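Local coordinates for regulating synaptic membrane exocytosis protein 2 (Rattus norvegicus, PDB 2BWQ), which probably helps regulate neurotransmitter release at synapses, as a Rab3-interacting exocytosis protein of which this chain is the C2A domain, at residues S4-F13 against A117-L128. Residues are numbered along the deposited sequence; the frame is centred on the assembly and turned at random.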
loop_
_atom_site.group_PDB
_atom_site.type_symbol
_atom_site.label_atom_id
_atom_site.label_comp_id
_atom_site.label_asym_id
_atom_site.label_seq_id
_atom_site.Cartn_x
_atom_site.Cartn_y
_atom_site.Cartn_z
ATOM N N SER A 4 8.506 -0.783 13.365
ATOM C CA SER A 4 7.886 -1.621 12.330
ATOM C C SER A 4 8.136 -1.082 10.924
ATOM O O SER A 4 7.965 -1.808 9.941
ATOM C CB SER A 4 6.379 -1.765 12.566
ATOM O OG SER A 4 6.100 -2.526 13.741
ATOM N N GLY A 5 8.535 0.178 10.816
ATOM C CA GLY A 5 8.788 0.731 9.481
ATOM C C GLY A 5 7.586 1.481 8.939
ATOM O O GLY A 5 6.476 1.544 9.513
ATOM N N GLN A 6 7.849 2.040 7.771
ATOM C CA GLN A 6 6.857 2.950 7.154
ATOM C C GLN A 6 6.836 2.724 5.662
ATOM O O GLN A 6 7.853 2.343 5.066
ATOM C CB GLN A 6 7.191 4.399 7.440
ATOM C CG GLN A 6 7.274 4.751 8.932
ATOM C CD GLN A 6 7.437 6.210 9.197
ATOM O OE1 GLN A 6 6.982 7.068 8.429
ATOM N NE2 GLN A 6 8.082 6.528 10.331
ATOM N N LEU A 7 5.711 3.104 5.052
ATOM C CA LEU A 7 5.497 2.937 3.618
ATOM C C LEU A 7 5.131 4.257 2.959
ATOM O O LEU A 7 4.233 4.962 3.463
ATOM C CB LEU A 7 4.334 1.979 3.389
ATOM C CG LEU A 7 4.143 1.589 1.929
ATOM C CD1 LEU A 7 5.364 0.865 1.287
ATOM C CD2 LEU A 7 2.920 0.705 1.781
ATOM N N SER A 8 5.794 4.606 1.859
ATOM C CA SER A 8 5.527 5.842 1.132
ATOM C C SER A 8 4.580 5.564 0.013
ATOM O O SER A 8 4.829 4.732 -0.847
ATOM C CB SER A 8 6.827 6.396 0.615
ATOM O OG SER A 8 6.567 7.563 -0.175
ATOM N N ILE A 9 3.423 6.256 0.056
ATOM C CA ILE A 9 2.288 5.991 -0.862
ATOM C C ILE A 9 1.798 7.342 -1.367
ATOM O O ILE A 9 1.732 8.312 -0.590
ATOM C CB ILE A 9 1.134 5.358 -0.038
ATOM C CG1 ILE A 9 1.564 4.013 0.551
ATOM C CG2 ILE A 9 -0.088 5.092 -0.951
ATOM C CD1 ILE A 9 0.578 3.434 1.590
ATOM N N LYS A 10 1.476 7.418 -2.651
ATOM C CA LYS A 10 0.895 8.619 -3.268
ATOM C C LYS A 10 -0.464 8.266 -3.809
ATOM O O LYS A 10 -0.636 7.237 -4.533
ATOM C CB LYS A 10 1.830 9.086 -4.399
ATOM C CG LYS A 10 1.324 10.300 -5.229
ATOM C CD LYS A 10 2.454 10.777 -6.136
ATOM C CE LYS A 10 2.605 10.121 -7.464
ATOM N NZ LYS A 10 1.498 10.358 -8.394
ATOM N N LEU A 11 -1.474 9.070 -3.495
ATOM C CA LEU A 11 -2.870 8.803 -3.899
ATOM C C LEU A 11 -3.413 9.960 -4.707
ATOM O O LEU A 11 -3.204 11.117 -4.328
ATOM C CB LEU A 11 -3.729 8.646 -2.643
ATOM C CG LEU A 11 -3.336 7.566 -1.647
ATOM C CD1 LEU A 11 -4.218 7.596 -0.419
ATOM C CD2 LEU A 11 -3.453 6.152 -2.299
ATOM N N TRP A 12 -4.214 9.640 -5.713
ATOM C CA TRP A 12 -4.903 10.691 -6.413
ATOM C C TRP A 12 -6.163 10.110 -7.055
ATOM O O TRP A 12 -6.096 9.052 -7.666
ATOM C CB TRP A 12 -3.974 11.273 -7.495
ATOM C CG TRP A 12 -4.614 12.378 -8.298
ATOM C CD1 TRP A 12 -5.043 13.631 -7.838
ATOM C CD2 TRP A 12 -4.893 12.295 -9.646
ATOM N NE1 TRP A 12 -5.632 14.291 -8.910
ATOM C CE2 TRP A 12 -5.561 13.498 -10.019
ATOM C CE3 TRP A 12 -4.681 11.316 -10.600
ATOM C CZ2 TRP A 12 -5.987 13.717 -11.329
ATOM C CZ3 TRP A 12 -5.128 11.521 -11.893
ATOM C CH2 TRP A 12 -5.773 12.695 -12.231
ATOM N N PHE A 13 -7.212 10.897 -7.007
ATOM C CA PHE A 13 -8.458 10.532 -7.699
ATOM C C PHE A 13 -8.687 11.410 -8.919
ATOM O O PHE A 13 -8.633 12.627 -8.801
ATOM C CB PHE A 13 -9.617 10.632 -6.713
ATOM C CG PHE A 13 -10.962 10.361 -7.350
ATOM C CD1 PHE A 13 -11.252 9.113 -7.918
ATOM C CD2 PHE A 13 -11.957 11.357 -7.396
ATOM C CE1 PHE A 13 -12.450 8.854 -8.545
ATOM C CE2 PHE A 13 -13.198 11.098 -8.020
ATOM C CZ PHE A 13 -13.421 9.822 -8.562
ATOM N N ALA A 117 -9.026 10.282 2.881
ATOM C CA ALA A 117 -7.693 10.023 2.387
ATOM C C ALA A 117 -7.042 11.301 1.836
ATOM O O ALA A 117 -7.709 12.257 1.388
ATOM C CB ALA A 117 -7.784 9.014 1.228
ATOM N N LEU A 118 -5.736 11.306 1.903
ATOM C CA LEU A 118 -4.906 12.376 1.317
ATOM C C LEU A 118 -4.810 12.227 -0.209
ATOM O O LEU A 118 -3.820 11.716 -0.726
ATOM C CB LEU A 118 -3.488 12.342 1.952
ATOM C CG LEU A 118 -3.446 12.743 3.427
ATOM C CD1 LEU A 118 -2.179 12.240 4.087
ATOM C CD2 LEU A 118 -3.505 14.218 3.588
ATOM N N LEU A 119 -5.848 12.645 -0.903
ATOM C CA LEU A 119 -5.895 12.508 -2.364
ATOM C C LEU A 119 -5.275 13.709 -3.050
ATOM O O LEU A 119 -5.920 14.319 -3.925
ATOM C CB LEU A 119 -7.366 12.324 -2.780
ATOM C CG LEU A 119 -7.996 11.079 -2.137
ATOM C CD1 LEU A 119 -9.464 10.973 -2.543
ATOM C CD2 LEU A 119 -7.295 9.813 -2.552
ATOM N N ASP A 120 -4.062 14.033 -2.668
ATOM C CA ASP A 120 -3.406 15.274 -3.069
ATOM C C ASP A 120 -2.306 15.006 -4.074
ATOM O O ASP A 120 -1.631 15.939 -4.473
ATOM C CB ASP A 120 -2.851 15.955 -1.824
ATOM C CG ASP A 120 -1.835 15.095 -1.061
ATOM O OD1 ASP A 120 -1.480 13.985 -1.541
ATOM O OD2 ASP A 120 -1.313 15.567 -0.022
ATOM N N ASP A 121 -2.205 13.782 -4.595
ATOM C CA ASP A 121 -1.139 13.427 -5.556
ATOM C C ASP A 121 0.260 13.681 -5.046
ATOM O O ASP A 121 1.147 13.910 -5.905
ATOM C CB ASP A 121 -1.362 14.105 -6.931
ATOM C CG ASP A 121 -0.627 13.396 -8.007
ATOM O OD1 ASP A 121 -0.574 12.156 -8.007
ATOM O OD2 ASP A 121 -0.026 14.062 -8.893
ATOM N N GLU A 122 0.453 13.705 -3.738
ATOM C CA GLU A 122 1.775 13.801 -3.149
ATOM C C GLU A 122 2.162 12.535 -2.414
ATOM O O GLU A 122 1.297 11.907 -1.821
ATOM C CB GLU A 122 1.834 14.962 -2.132
ATOM C CG GLU A 122 1.672 16.363 -2.788
ATOM C CD GLU A 122 2.904 16.886 -3.543
ATOM O OE1 GLU A 122 3.883 16.164 -3.683
ATOM O OE2 GLU A 122 2.874 18.103 -3.969
ATOM N N PRO A 123 3.420 12.176 -2.315
ATOM C CA PRO A 123 3.827 11.072 -1.480
ATOM C C PRO A 123 3.723 11.430 0.017
ATOM O O PRO A 123 4.029 12.569 0.406
ATOM C CB PRO A 123 5.320 10.851 -1.864
ATOM C CG PRO A 123 5.728 12.200 -2.334
ATOM C CD PRO A 123 4.552 12.886 -2.948
ATOM N N HIS A 124 3.260 10.426 0.779
ATOM C CA HIS A 124 3.233 10.553 2.223
ATOM C C HIS A 124 3.690 9.246 2.840
ATOM O O HIS A 124 3.467 8.182 2.276
ATOM C CB HIS A 124 1.787 10.858 2.660
ATOM C CG HIS A 124 1.342 12.229 2.279
ATOM N ND1 HIS A 124 0.416 12.565 1.318
ATOM C CD2 HIS A 124 1.799 13.390 2.783
ATOM C CE1 HIS A 124 0.311 13.892 1.258
ATOM N NE2 HIS A 124 1.157 14.400 2.119
ATOM N N TRP A 125 4.265 9.364 4.043
ATOM C CA TRP A 125 4.686 8.179 4.803
ATOM C C TRP A 125 3.578 7.728 5.749
ATOM O O TRP A 125 2.896 8.560 6.395
ATOM C CB TRP A 125 5.924 8.523 5.659
ATOM C CG TRP A 125 7.191 8.670 4.837
ATOM C CD1 TRP A 125 7.849 9.832 4.500
ATOM C CD2 TRP A 125 7.938 7.612 4.244
ATOM N NE1 TRP A 125 8.974 9.543 3.763
ATOM C CE2 TRP A 125 9.038 8.184 3.577
ATOM C CE3 TRP A 125 7.802 6.225 4.236
ATOM C CZ2 TRP A 125 10.015 7.401 2.916
ATOM C CZ3 TRP A 125 8.785 5.439 3.573
ATOM C CH2 TRP A 125 9.827 6.039 2.895
ATOM N N TYR A 126 3.370 6.412 5.855
ATOM C CA TYR A 126 2.404 5.796 6.754
ATOM C C TYR A 126 3.104 4.741 7.618
ATOM O O TYR A 126 3.818 3.883 7.088
ATOM C CB TYR A 126 1.256 5.118 5.930
ATOM C CG TYR A 126 0.452 6.099 5.086
ATOM C CD1 TYR A 126 0.894 6.498 3.825
ATOM C CD2 TYR A 126 -0.726 6.621 5.584
ATOM C CE1 TYR A 126 0.166 7.410 3.081
ATOM C CE2 TYR A 126 -1.493 7.522 4.808
ATOM C CZ TYR A 126 -1.026 7.895 3.561
ATOM O OH TYR A 126 -1.771 8.775 2.779
ATOM N N LYS A 127 2.743 4.751 8.898
ATOM C CA LYS A 127 3.323 3.749 9.808
ATOM C C LYS A 127 2.647 2.422 9.601
ATOM O O LYS A 127 1.440 2.318 9.562
ATOM C CB LYS A 127 3.175 4.232 11.243
ATOM C CG LYS A 127 4.259 5.311 11.541
ATOM C CD LYS A 127 4.212 5.943 12.920
ATOM C CE LYS A 127 5.123 7.187 12.934
ATOM N NZ LYS A 127 5.268 7.789 14.314
ATOM N N LEU A 128 3.456 1.375 9.454
ATOM C CA LEU A 128 2.916 -0.009 9.408
ATOM C C LEU A 128 2.485 -0.475 10.789
ATOM O O LEU A 128 3.144 -0.176 11.792
ATOM C CB LEU A 128 4.009 -0.948 8.915
ATOM C CG LEU A 128 4.328 -0.821 7.424
ATOM C CD1 LEU A 128 5.690 -1.348 7.103
ATOM C CD2 LEU A 128 3.205 -1.459 6.582
HETATM O O HOH W 1 5.562 1.572 12.105
HETATM O O HOH W 2 -0.673 9.213 0.414
HETATM O O HOH W 3 -1.257 11.047 -1.503
HETATM O O HOH W 4 -7.877 13.532 -5.923
#
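Gly-5 O takes the backbone N-H of Leu-128 at 3.0 Å and a hydrogen bond donated by water 1, which also donates to Leu-128 O. The positive phi of Gly-5 (96°) would press a side chain against the preceding carbonyl. Gln-6 runs alongside Lys-127, both extended and pointing the same way, while the Gln-6 amide stands nearly perpendicular to the Trp-125 indole, with Gln-6 OE1 3.3 Å from Trp-125 CB. Leu-7 and Tyr-126 form a hydrogen-bonded antiparallel pair, N to O and O to N. Ser-8 CB then lies over the six-membered ring of Trp-125, 3.6 Å from its centroid and 10° off the normal, a CH-pi contact. Trp-125 CG, anti to its carbonyl carbon (chi1 -73°), lets the indole lean across this strand, where Lys-28 adds a cation-pi contact. Ile-9 pairs with His-124 through two more backbone bonds; on the side of the sheet facing strands 88-95 and 105-113, its CD1 meets Tyr-126 CD1 at 3.8 Å. Water 2 joins Ile-9 O to Tyr-126 OH. Lys-10 lays CG and CD along the Asp-121 backbone, and bends at its last two torsions bring NZ 2.8 Å from Asp-121 OD1, a salt bridge met on the syn side but tilted out of the carboxylate plane. Leu-11 packs CB on Leu-119 CD2 at 3.8 Å; its O accepts the N-H of Asp-121, whereas its N donates to water 3, which reaches Leu-118 O and Glu-122 O. Beyond, Trp-12 CB and ring lie against Asp-121, and water 4 links Phe-13 N to Leu-119 O. An Asx turn, Asp-120 OD1 accepting from Glu-122 N, leads toward the paired strand. The pairing places the C-terminal strand at the edge of one four-stranded sheet, beside the N-terminal strand, as in the antiparallel beta sandwich of C2 domains.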